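Side-chain contacts in papain inhibitor (Streptomyces mobaraensis, PDB 5NTB), which inhibits the cysteine proteases papain and bromelain and the serine protease trypsin, and serves as a glutamine and lysine donor substrate for transglutaminase: residues 35-39 / 40-44; 47-51 / 52-56; 73-76 / 77-80. All blocks are in the same frame, centred on the assembly; numbering follows the deposited sequence. Where two conformers were deposited one is given.

All three contacts are local, each formed where the chain leaves or approaches the strands of one curled sheet. Interactions 1 and 3 sit at the ends of the neighbouring parallel strands 35-38 and 65-75, and they meet through a backbone bond from Cys75 to Ile37 and an indole bond from Trp41 to Arg80. Residues 47-56 lie farther from the centre of the chain, before strand 57-62, and touch interaction 1 through Asp50. Each contact joins buried and exposed residues, but the chemistry differs: one indole packs on strand-end side chains and the other bonds back to a strand carbonyl in interaction 1, a carboxylate grips backbone amides while a guanidinium bonds weakly in interaction 2, and a disulfide closes a turn in interaction 3.

Interaction 1. Residues 35-39 / 40-44; sequences VAIPA and AWWTT
Ile37 and Trp41 meet through the methyl CG2 of the isoleucine, which lies 3.7 Å from Trp41 CD1 and reaches the indole obliquely. That branch stands anti to the backbone N of Ile37, with CG1 on the N side (chi1 -68°), so the methyl is turned to the indole while the longer branch leads back among the strand side chains. Pro38 completes the apolar patch. Its ring lies alongside Trp41, both side chains pointing the same way, with Pro38 CB 4.0 Å from Trp41 CD1. The carbonyl oxygen of Pro38 lies at the indole edge, near the ring plane, and accepts the backbone N of Trp41 at 3.1 Å. Trp42 N is bonded likewise to Ala39 O, at 3.0 Å, and the two i to i+3 links wind a short 3-10 turn directly onto the end of strand 35-38. In the double-psi beta-barrel family to which the protein is assigned, this turn takes the chain off one strand of the curled sheet; that strand runs beside strand 65-75 and antiparallel to strand 82-86. The turn sends its two tryptophans to different partners. Trp41 NE1 bonds to Arg80 O, and its ring makes an edge-to-face contact with Phe108. Trp42 instead turns its edge back to the strand end, where its NE1 donates to Ile37 O at 3.0 Å. This bond is bent (145° at the hydrogen), and the donor sits well above the carbonyl plane, 56° out of it. Trp42 CD1 also approaches Pro38 O, at 3.2 Å, so the indole edge spans two successive carbonyls. At the polar margin, a water donates to Ala39 O at 2.7 Å and, weakly, to Trp42 O.

Interaction 2. Residues 47-51 / 52-56; sequences PNNDP and LCRGV
Asp50 and Leu52 form the hub of a turn contact in the loop that leads from strand 35-38 to strand 57-62, where side chains fasten onto backbone atoms a few residues away. Asp50 OD1 accepts the backbone N of Leu52 at 2.9 Å in a nearly straight bond (168°), using the lone pair that faces away from OD2, and so closes an Asx turn. With CG anti to the backbone N (chi1 -159°), the carboxylate lies alongside the leucine, and OD1 also rests 3.3 Å from Leu52 CB. Its other oxygen, OD2, takes the backbone N-H groups of Thr43 and Thr44, so a single buried carboxylate grips three amides. Were an alanine here instead of Asp50, those three N-H groups would probably lose their acceptor, and the turn and the 43-44 backbone could drift apart. In the backbone, Cys53 N bonds to Asp50 O at 2.9 Å and Arg54 N to Pro51 O at 3.1 Å, winding a short 3-10 turn. The arginine chain bends at chi3 (-76°) and brings its guanidinium back over Pro51 CA and Asp50 O, which lie under one face. NH1 reaches Asn49 O at 3.0 Å and Asn49 OD1 at 3.2 Å, both weak bonds. A water bridges Pro51 O and Arg54 O. Cys53 is tied by a disulfide to Cys23, while Leu52 and Val56 pack inward against Val71 of strand 65-75 and Phe108 of strand 104-109.

Interaction 3. Residues 73-76 / 77-80; sequences DKCP and SCDR. With SO4 (sulfate ion), chain D; SO4 (sulfate ion), chain C.
Cys75 is joined to Cys78 by a disulfide across a type I beta turn, and its side chain gives the contact its shape. CB of Cys75 leaves the end of strand 65-75 and lies 3.7 Å from Cys78 CB. SG stands anti to the backbone N (chi1 179°), which carries it across to Cys78 SG, 2.1 Å away, with a right-handed twist about the S-S bond (chi3 76°). Cys75 SG also has Ser77 OG 4.0 Å away, a contact without a hydrogen bond. The Cys-Pro-Ser-Cys spacing makes a 14-membered ring through backbone and sulfurs. The covalent link closes a turn whose own backbone bond, Cys78 N to Cys75 O at 3.4 Å, is weak. Just beyond the turn two sulfates are bound: Asp79 N donates to O3 of the chain D sulfate at 2.8 Å. The extended Arg80 side chain holds the chain C sulfate with both terminal nitrogens, NH2 bonding to its O3 at 2.9 Å and NH1 to its O4 at 3.2 Å. Both ions probably come from the crystallisation liquor. The turn links strand 65-75 to strand 82-86, with the disulfide lodged against strand 35-38: Cys75 packs on Ala36, Cys78 on Pro38, and both cysteines touch Asp84 of strand 82-86.

Interaction 1. Residues 35-39 / 40-44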
ATOM      1  N   VAL A  35      -3.297  -1.833  -0.006  1.00 11.67           N
ATOM      2  CA  VAL A  35      -2.138  -1.114   0.503  1.00 11.65           C
ATOM      3  C   VAL A  35      -2.571   0.251   1.020  1.00 13.47           C
ATOM      4  O   VAL A  35      -3.495   0.883   0.490  1.00 11.87           O
ATOM      5  CB  VAL A  35      -1.038  -0.974  -0.568  1.00 12.28           C
ATOM      6  CG1 VAL A  35      -1.498  -0.112  -1.704  1.00 12.27           C
ATOM      7  CG2 VAL A  35       0.255  -0.403   0.042  1.00 12.35           C
ATOM      8  N   ALA A  36      -1.891   0.689   2.079  1.00 12.51           N
ATOM      9  CA  ALA A  36      -1.940   2.064   2.570  1.00 11.14           C
ATOM     10  C   ALA A  36      -0.694   2.788   2.085  1.00 11.99           C
ATOM     11  O   ALA A  36       0.432   2.328   2.326  1.00 12.41           O
ATOM     12  CB  ALA A  36      -2.031   2.093   4.096  1.00 13.16           C
ATOM     13  N   ILE A  37      -0.902   3.888   1.370  1.00 12.69           N
ATOM     14  CA  ILE A  37       0.151   4.638   0.689  1.00 12.03           C
ATOM     15  C   ILE A  37       0.624   5.796   1.565  1.00 12.86           C
ATOM     16  O   ILE A  37      -0.199   6.491   2.179  1.00 13.38           O
ATOM     17  CB  ILE A  37      -0.356   5.132  -0.675  1.00 11.49           C
ATOM     18  CG1 ILE A  37      -0.569   3.948  -1.619  1.00 12.91           C
ATOM     19  CG2 ILE A  37       0.567   6.208  -1.293  1.00 12.40           C
ATOM     20  CD1 ILE A  37       0.690   3.162  -1.939  1.00 14.24           C
ATOM     21  N   PRO A  38       1.935   6.036   1.651  1.00 12.01           N
ATOM     22  CA  PRO A  38       2.448   7.134   2.488  1.00 11.75           C
ATOM     23  C   PRO A  38       1.820   8.480   2.162  1.00 10.77           C
ATOM     24  O   PRO A  38       1.534   8.798   1.002  1.00 13.72           O
ATOM     25  CB  PRO A  38       3.949   7.156   2.175  1.00 17.27           C
ATOM     26  CG  PRO A  38       4.255   5.869   1.566  1.00 16.23           C
ATOM     27  CD  PRO A  38       3.005   5.215   1.067  1.00 12.80           C
ATOM     28  N   ALA A  39       1.685   9.302   3.213  1.00 15.15           N
ATOM     29  CA  ALA A  39       0.959  10.561   3.104  1.00 17.05           C
ATOM     30  C   ALA A  39       1.567  11.495   2.065  1.00 14.91           C
ATOM     31  O   ALA A  39       0.846  12.303   1.477  1.00 17.23           O
ATOM     32  CB  ALA A  39       0.908  11.258   4.464  1.00 20.56           C
ATOM     33  N   ALA A  40       2.870  11.385   1.800  1.00 15.11           N
ATOM     34  CA  ALA A  40       3.515  12.320   0.881  1.00 17.15           C
ATOM     35  C   ALA A  40       2.982  12.222  -0.545  1.00 14.56           C
ATOM     36  O   ALA A  40       3.201  13.146  -1.340  1.00 17.17           O
ATOM     37  CB  ALA A  40       5.026  12.102   0.889  1.00 18.32           C
ATOM     38  N   TRP A  41       2.256  11.155  -0.880  1.00 13.87           N
ATOM     39  CA  TRP A  41       1.698  10.998  -2.212  1.00 13.21           C
ATOM     40  C   TRP A  41       0.283  11.535  -2.337  1.00 14.68           C
ATOM     41  O   TRP A  41      -0.227  11.617  -3.458  1.00 14.98           O
ATOM     42  CB  TRP A  41       1.703   9.523  -2.610  1.00 14.50           C
ATOM     43  CG  TRP A  41       3.080   8.947  -2.632  1.00 13.16           C
ATOM     44  CD1 TRP A  41       3.670   8.170  -1.674  1.00 16.33           C
ATOM     45  CD2 TRP A  41       4.049   9.119  -3.670  1.00 12.12           C
ATOM     46  NE1 TRP A  41       4.959   7.853  -2.056  1.00 13.03           N
ATOM     47  CE2 TRP A  41       5.213   8.430  -3.275  1.00 12.44           C
ATOM     48  CE3 TRP A  41       4.052   9.807  -4.890  1.00 14.67           C
ATOM     49  CZ2 TRP A  41       6.365   8.395  -4.072  1.00 13.29           C
ATOM     50  CZ3 TRP A  41       5.190   9.760  -5.676  1.00 15.34           C
ATOM     51  CH2 TRP A  41       6.327   9.062  -5.265  1.00 18.23           C
ATOM     52  N   TRP A  42      -0.357  11.887  -1.223  1.00 14.06           N
ATOM     53  CA  TRP A  42      -1.735  12.351  -1.244  1.00 14.01           C
ATOM     54  C   TRP A  42      -1.769  13.845  -1.544  1.00 18.49           C
ATOM     55  O   TRP A  42      -0.913  14.604  -1.077  1.00 20.77           O
ATOM     56  CB  TRP A  42      -2.418  12.026   0.089  1.00 13.70           C
ATOM     57  CG  TRP A  42      -2.538  10.525   0.269  1.00 13.46           C
ATOM     58  CD1 TRP A  42      -1.510   9.639   0.495  1.00 14.10           C
ATOM     59  CD2 TRP A  42      -3.734   9.730   0.173  1.00 14.15           C
ATOM     60  NE1 TRP A  42      -1.999   8.347   0.565  1.00 14.16           N
ATOM     61  CE2 TRP A  42      -3.357   8.379   0.367  1.00 14.73           C
ATOM     62  CE3 TRP A  42      -5.089  10.027  -0.048  1.00 13.62           C
ATOM     63  CZ2 TRP A  42      -4.276   7.339   0.339  1.00 15.40           C
ATOM     64  CZ3 TRP A  42      -6.002   8.988  -0.069  1.00 15.04           C
ATOM     65  CH2 TRP A  42      -5.587   7.652   0.117  1.00 16.12           C
ATOM     66  N   THR A  43      -2.754  14.256  -2.354  1.00 15.24           N
ATOM     67  CA  THR A  43      -2.768  15.620  -2.889  1.00 18.04           C
ATOM     68  C   THR A  43      -4.055  16.374  -2.612  1.00 20.89           C
ATOM     69  O   THR A  43      -4.007  17.588  -2.393  1.00 23.14           O
ATOM     70  CB  THR A  43      -2.522  15.619  -4.412  1.00 19.38           C
ATOM     71  OG1 THR A  43      -3.399  14.683  -5.060  1.00 20.69           O
ATOM     72  CG2 THR A  43      -1.081  15.259  -4.716  1.00 19.56           C
ATOM     73  N   THR A  44      -5.198  15.705  -2.639  1.00 18.48           N
ATOM     74  CA  THR A  44      -6.429  16.465  -2.512  1.00 22.91           C
ATOM     75  C   THR A  44      -6.705  16.794  -1.051  1.00 18.32           C
ATOM     76  O   THR A  44      -6.359  16.025  -0.154  1.00 20.32           O
ATOM     77  CB  THR A  44      -7.604  15.692  -3.101  1.00 19.34           C
ATOM     78  OG1 THR A  44      -7.696  14.412  -2.469  1.00 17.96           O
ATOM     79  CG2 THR A  44      -7.414  15.496  -4.593  1.00 21.35           C
TER
HETATM   80  O   HOH W   1      -0.270  14.650   2.337  1.00 37.45           O

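Interaction 2. Residues 47-51 / 52-56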
ATOM      1  N   PRO A  47      -9.439  13.425   1.432  1.00 17.16           N
ATOM      2  CA  PRO A  47      -8.754  12.194   0.999  1.00 14.93           C
ATOM      3  C   PRO A  47      -9.632  11.259   0.188  1.00 14.36           C
ATOM      4  O   PRO A  47      -9.118  10.532  -0.670  1.00 15.14           O
ATOM      5  CB  PRO A  47      -8.310  11.544   2.320  1.00 19.98           C
ATOM      6  CG  PRO A  47      -9.097  12.235   3.388  1.00 24.14           C
ATOM      7  CD  PRO A  47      -9.354  13.620   2.887  1.00 20.07           C
ATOM      8  N   ASN A  48     -10.950  11.260   0.419  1.00 13.71           N
ATOM      9  CA  ASN A  48     -11.819  10.377  -0.361  1.00 13.12           C
ATOM     10  C   ASN A  48     -11.847  10.759  -1.833  1.00 12.66           C
ATOM     11  O   ASN A  48     -12.306   9.970  -2.668  1.00 15.00           O
ATOM     12  CB  ASN A  48     -13.258  10.420   0.151  1.00 13.88           C
ATOM     13  CG  ASN A  48     -13.436   9.821   1.530  1.00 14.39           C
ATOM     14  OD1 ASN A  48     -12.479   9.418   2.220  1.00 19.01           O
ATOM     15  ND2 ASN A  48     -14.679   9.762   1.946  1.00 10.90           N
ATOM     16  N   ASN A  49     -11.421  11.976  -2.157  1.00 12.86           N
ATOM     17  CA  ASN A  49     -11.385  12.478  -3.520  1.00 13.06           C
ATOM     18  C   ASN A  49      -9.993  12.395  -4.135  1.00 15.08           C
ATOM     19  O   ASN A  49      -9.761  12.955  -5.215  1.00 16.32           O
ATOM     20  CB  ASN A  49     -11.885  13.923  -3.535  1.00 13.93           C
ATOM     21  CG  ASN A  49     -12.285  14.388  -4.919  1.00 15.64           C
ATOM     22  OD1 ASN A  49     -12.865  13.624  -5.702  1.00 15.22           O
ATOM     23  ND2 ASN A  49     -11.985  15.655  -5.226  1.00 15.26           N
ATOM     24  N   ASP A  50      -9.068  11.699  -3.489  1.00 14.05           N
ATOM     25  CA  ASP A  50      -7.714  11.674  -4.023  1.00 14.09           C
ATOM     26  C   ASP A  50      -7.646  10.784  -5.261  1.00 13.88           C
ATOM     27  O   ASP A  50      -8.274   9.727  -5.304  1.00 15.04           O
ATOM     28  CB  ASP A  50      -6.739  11.163  -2.971  1.00 13.25           C
ATOM     29  CG  ASP A  50      -5.312  11.573  -3.264  1.00 13.66           C
ATOM     30  OD1 ASP A  50      -4.685  10.937  -4.138  1.00 15.13           O
ATOM     31  OD2 ASP A  50      -4.843  12.540  -2.627  1.00 16.61           O
ATOM     32  N   PRO A  51      -6.876  11.174  -6.278  1.00 14.35           N
ATOM     33  CA  PRO A  51      -6.707  10.284  -7.435  1.00 15.38           C
ATOM     34  C   PRO A  51      -6.122   8.930  -7.070  1.00 14.99           C
ATOM     35  O   PRO A  51      -6.358   7.961  -7.799  1.00 16.73           O
ATOM     36  CB  PRO A  51      -5.775  11.077  -8.365  1.00 18.15           C
ATOM     37  CG  PRO A  51      -5.248  12.216  -7.530  1.00 24.78           C
ATOM     38  CD  PRO A  51      -6.292  12.503  -6.505  1.00 16.22           C
ATOM     39  N   LEU A  52      -5.414   8.820  -5.938  1.00 13.15           N
ATOM     40  CA  LEU A  52      -4.940   7.517  -5.480  1.00 12.83           C
ATOM     41  C   LEU A  52      -6.067   6.529  -5.261  1.00 17.71           C
ATOM     42  O   LEU A  52      -5.822   5.322  -5.262  1.00 16.52           O
ATOM     43  CB  LEU A  52      -4.158   7.677  -4.177  1.00 14.85           C
ATOM     44  CG  LEU A  52      -2.738   8.227  -4.336  1.00 14.68           C
ATOM     45  CD1 LEU A  52      -2.197   8.641  -2.976  1.00 15.08           C
ATOM     46  CD2 LEU A  52      -1.817   7.181  -4.977  1.00 14.87           C
ATOM     47  N   CYS A  53      -7.287   7.012  -5.071  1.00 15.30           N
ATOM     48  CA  CYS A  53      -8.430   6.164  -4.772  1.00 17.21           C
ATOM     49  C   CYS A  53      -9.183   5.706  -6.011  1.00 19.54           C
ATOM     50  O   CYS A  53     -10.149   4.943  -5.880  1.00 20.17           O
ATOM     51  CB  CYS A  53      -9.383   6.903  -3.837  1.00 16.33           C
ATOM     52  SG  CYS A  53      -8.617   7.286  -2.228  1.00 17.66           S
ATOM     53  N   ARG A  54      -8.764   6.121  -7.202  1.00 16.76           N
ATOM     54  CA  ARG A  54      -9.539   5.867  -8.418  1.00 17.52           C
ATOM     55  C   ARG A  54      -8.722   5.031  -9.401  1.00 15.11           C
ATOM     56  O   ARG A  54      -8.042   5.561 -10.282  1.00 18.24           O
ATOM     57  CB  ARG A  54     -10.000   7.169  -9.025  1.00 19.40           C
ATOM     58  CG  ARG A  54     -10.966   7.911  -8.110  1.00 23.38           C
ATOM     59  CD  ARG A  54     -11.685   9.018  -8.834  1.00 23.93           C
ATOM     60  NE  ARG A  54     -10.815  10.171  -9.042  1.00 24.31           N
ATOM     61  CZ  ARG A  54     -10.658  11.169  -8.180  1.00 21.58           C
ATOM     62  NH1 ARG A  54     -11.320  11.179  -7.029  1.00 28.57           N
ATOM     63  NH2 ARG A  54      -9.837  12.166  -8.474  1.00 36.25           N
ATOM     64  N   GLY A  55      -8.793   3.715  -9.232  1.00 17.24           N
ATOM     65  CA  GLY A  55      -8.189   2.802 -10.181  1.00 20.14           C
ATOM     66  C   GLY A  55      -6.696   2.642 -10.060  1.00 18.54           C
ATOM     67  O   GLY A  55      -6.058   2.158 -11.000  1.00 23.12           O
ATOM     68  N   VAL A  56      -6.108   3.034  -8.935  1.00 15.47           N
ATOM     69  CA  VAL A  56      -4.671   2.911  -8.733  1.00 14.13           C
ATOM     70  C   VAL A  56      -4.398   1.704  -7.848  1.00 14.20           C
ATOM     71  O   VAL A  56      -5.061   1.504  -6.821  1.00 15.70           O
ATOM     72  CB  VAL A  56      -4.077   4.189  -8.119  1.00 15.50           C
ATOM     73  CG1 VAL A  56      -2.582   3.999  -7.846  1.00 16.08           C
ATOM     74  CG2 VAL A  56      -4.322   5.385  -9.045  1.00 16.22           C
TER
HETATM   75  O   HOH W   2      -6.666   8.099 -10.509  1.00 22.03           O

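Interaction 3. Residues 73-76 / 77-80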
ATOM      1  N   ASP A  73      -6.030   3.087   1.220  1.00 11.39           N
ATOM      2  CA  ASP A  73      -5.854   3.737   2.508  1.00 12.24           C
ATOM      3  C   ASP A  73      -4.592   4.581   2.457  1.00 12.01           C
ATOM      4  O   ASP A  73      -3.791   4.490   1.522  1.00 11.27           O
ATOM      5  CB  ASP A  73      -5.782   2.684   3.617  1.00 10.24           C
ATOM      6  CG  ASP A  73      -6.239   3.189   4.986  1.00 12.26           C
ATOM      7  OD1 ASP A  73      -6.513   4.388   5.169  1.00 13.67           O
ATOM      8  OD2 ASP A  73      -6.278   2.339   5.907  1.00 13.10           O
ATOM      9  N   LYS A  74      -4.441   5.409   3.485  1.00 10.72           N
ATOM     10  CA  LYS A  74      -3.320   6.319   3.659  1.00 14.27           C
ATOM     11  C   LYS A  74      -2.548   5.901   4.897  1.00 14.54           C
ATOM     12  O   LYS A  74      -3.146   5.529   5.907  1.00 17.19           O
ATOM     13  CB  LYS A  74      -3.832   7.752   3.819  1.00 15.51           C
ATOM     14  CG  LYS A  74      -2.785   8.837   4.061  1.00 18.51           C
ATOM     15  CD  LYS A  74      -3.482  10.182   3.911  1.00 22.29           C
ATOM     16  CE  LYS A  74      -2.727  11.335   4.509  1.00 35.71           C
ATOM     17  NZ  LYS A  74      -3.626  12.525   4.441  1.00 29.73           N
ATOM     18  N   CYS A  75      -1.216   5.963   4.822  1.00 14.37           N
ATOM     19  CA  CYS A  75      -0.347   5.696   5.964  1.00 13.91           C
ATOM     20  C   CYS A  75       0.273   7.016   6.400  1.00 17.19           C
ATOM     21  O   CYS A  75       1.253   7.474   5.786  1.00 19.12           O
ATOM     22  CB  CYS A  75       0.735   4.684   5.579  1.00 19.22           C
ATOM     23  SG  CYS A  75       1.873   4.307   6.920  1.00 22.52           S
ATOM     24  N   PRO A  76      -0.269   7.683   7.424  1.00 18.39           N
ATOM     25  CA  PRO A  76       0.278   8.994   7.807  1.00 19.66           C
ATOM     26  C   PRO A  76       1.690   8.931   8.360  1.00 18.85           C
ATOM     27  O   PRO A  76       2.428   9.921   8.252  1.00 23.36           O
ATOM     28  CB  PRO A  76      -0.710   9.491   8.875  1.00 25.87           C
ATOM     29  CG  PRO A  76      -1.942   8.689   8.668  1.00 32.83           C
ATOM     30  CD  PRO A  76      -1.489   7.354   8.178  1.00 24.13           C
ATOM     31  N   SER A  77       2.096   7.818   8.952  1.00 16.50           N
ATOM     32  CA  SER A  77       3.408   7.737   9.584  1.00 20.42           C
ATOM     33  C   SER A  77       4.477   7.154   8.671  1.00 26.26           C
ATOM     34  O   SER A  77       5.639   7.053   9.082  1.00 27.60           O
ATOM     35  CB  SER A  77       3.318   6.900  10.859  1.00 30.05           C
ATOM     36  OG  SER A  77       2.862   5.594  10.555  1.00 35.69           O
ATOM     37  N   CYS A  78       4.116   6.762   7.458  1.00 15.44           N
ATOM     38  CA  CYS A  78       5.068   6.135   6.555  1.00 17.36           C
ATOM     39  C   CYS A  78       5.870   7.185   5.813  1.00 15.68           C
ATOM     40  O   CYS A  78       5.319   8.168   5.317  1.00 18.79           O
ATOM     41  CB  CYS A  78       4.353   5.271   5.515  1.00 16.43           C
ATOM     42  SG  CYS A  78       3.647   3.719   6.075  1.00 20.95           S
ATOM     43  N   ASP A  79       7.184   6.968   5.725  0.64 16.39           N
ATOM     44  CA  ASP A  79       7.989   7.800   4.845  0.64 18.04           C
ATOM     45  C   ASP A  79       7.700   7.442   3.388  0.64 16.72           C
ATOM     46  O   ASP A  79       6.999   6.468   3.077  0.64 13.83           O
ATOM     47  CB  ASP A  79       9.480   7.645   5.153  0.64 20.32           C
ATOM     48  CG  ASP A  79      10.291   8.912   4.837  0.64 23.39           C
ATOM     49  OD1 ASP A  79       9.773   9.834   4.171  0.64 21.99           O
ATOM     50  OD2 ASP A  79      11.460   8.988   5.268  0.64 29.88           O
ATOM     51  N   ARG A  80       8.303   8.229   2.495  1.00 15.44           N
ATOM     52  CA  ARG A  80       7.928   8.251   1.083  1.00 14.74           C
ATOM     53  C   ARG A  80       7.851   6.882   0.401  1.00 14.36           C
ATOM     54  O   ARG A  80       6.950   6.638  -0.416  1.00 14.63           O
ATOM     55  CB  ARG A  80       8.939   9.139   0.370  1.00 17.27           C
ATOM     56  CG  ARG A  80       8.614   9.431  -1.040  1.00 18.14           C
ATOM     57  CD  ARG A  80       9.661  10.379  -1.608  1.00 14.53           C
ATOM     58  NE  ARG A  80       9.544  10.432  -3.045  1.00 14.50           N
ATOM     59  CZ  ARG A  80      10.153   9.590  -3.871  1.00 15.47           C
ATOM     60  NH1 ARG A  80      10.942   8.629  -3.384  1.00 15.67           N
ATOM     61  NH2 ARG A  80       9.976   9.709  -5.175  1.00 17.77           N
TER
HETATM   62  S   SO4 D 202       9.614   5.052   8.267  1.00 39.14           S
HETATM   63  O1  SO4 D 202      10.749   4.588   7.471  1.00 48.32           O
HETATM   64  O2  SO4 D 202       9.365   4.131   9.374  1.00 43.26           O
HETATM   65  O3  SO4 D 202       8.425   5.142   7.409  1.00 23.03           O
HETATM   66  O4  SO4 D 202       9.914   6.388   8.785  1.00 35.48           O
HETATM   67  S   SO4 C 201      12.989   7.345  -6.008  1.00 33.33           S
HETATM   68  O1  SO4 C 201      13.773   6.650  -7.025  1.00 46.85           O
HETATM   69  O2  SO4 C 201      13.900   8.120  -5.171  1.00 50.16           O
HETATM   70  O3  SO4 C 201      12.015   8.237  -6.626  1.00 36.03           O
HETATM   71  O4  SO4 C 201      12.301   6.390  -5.143  1.00 39.49           O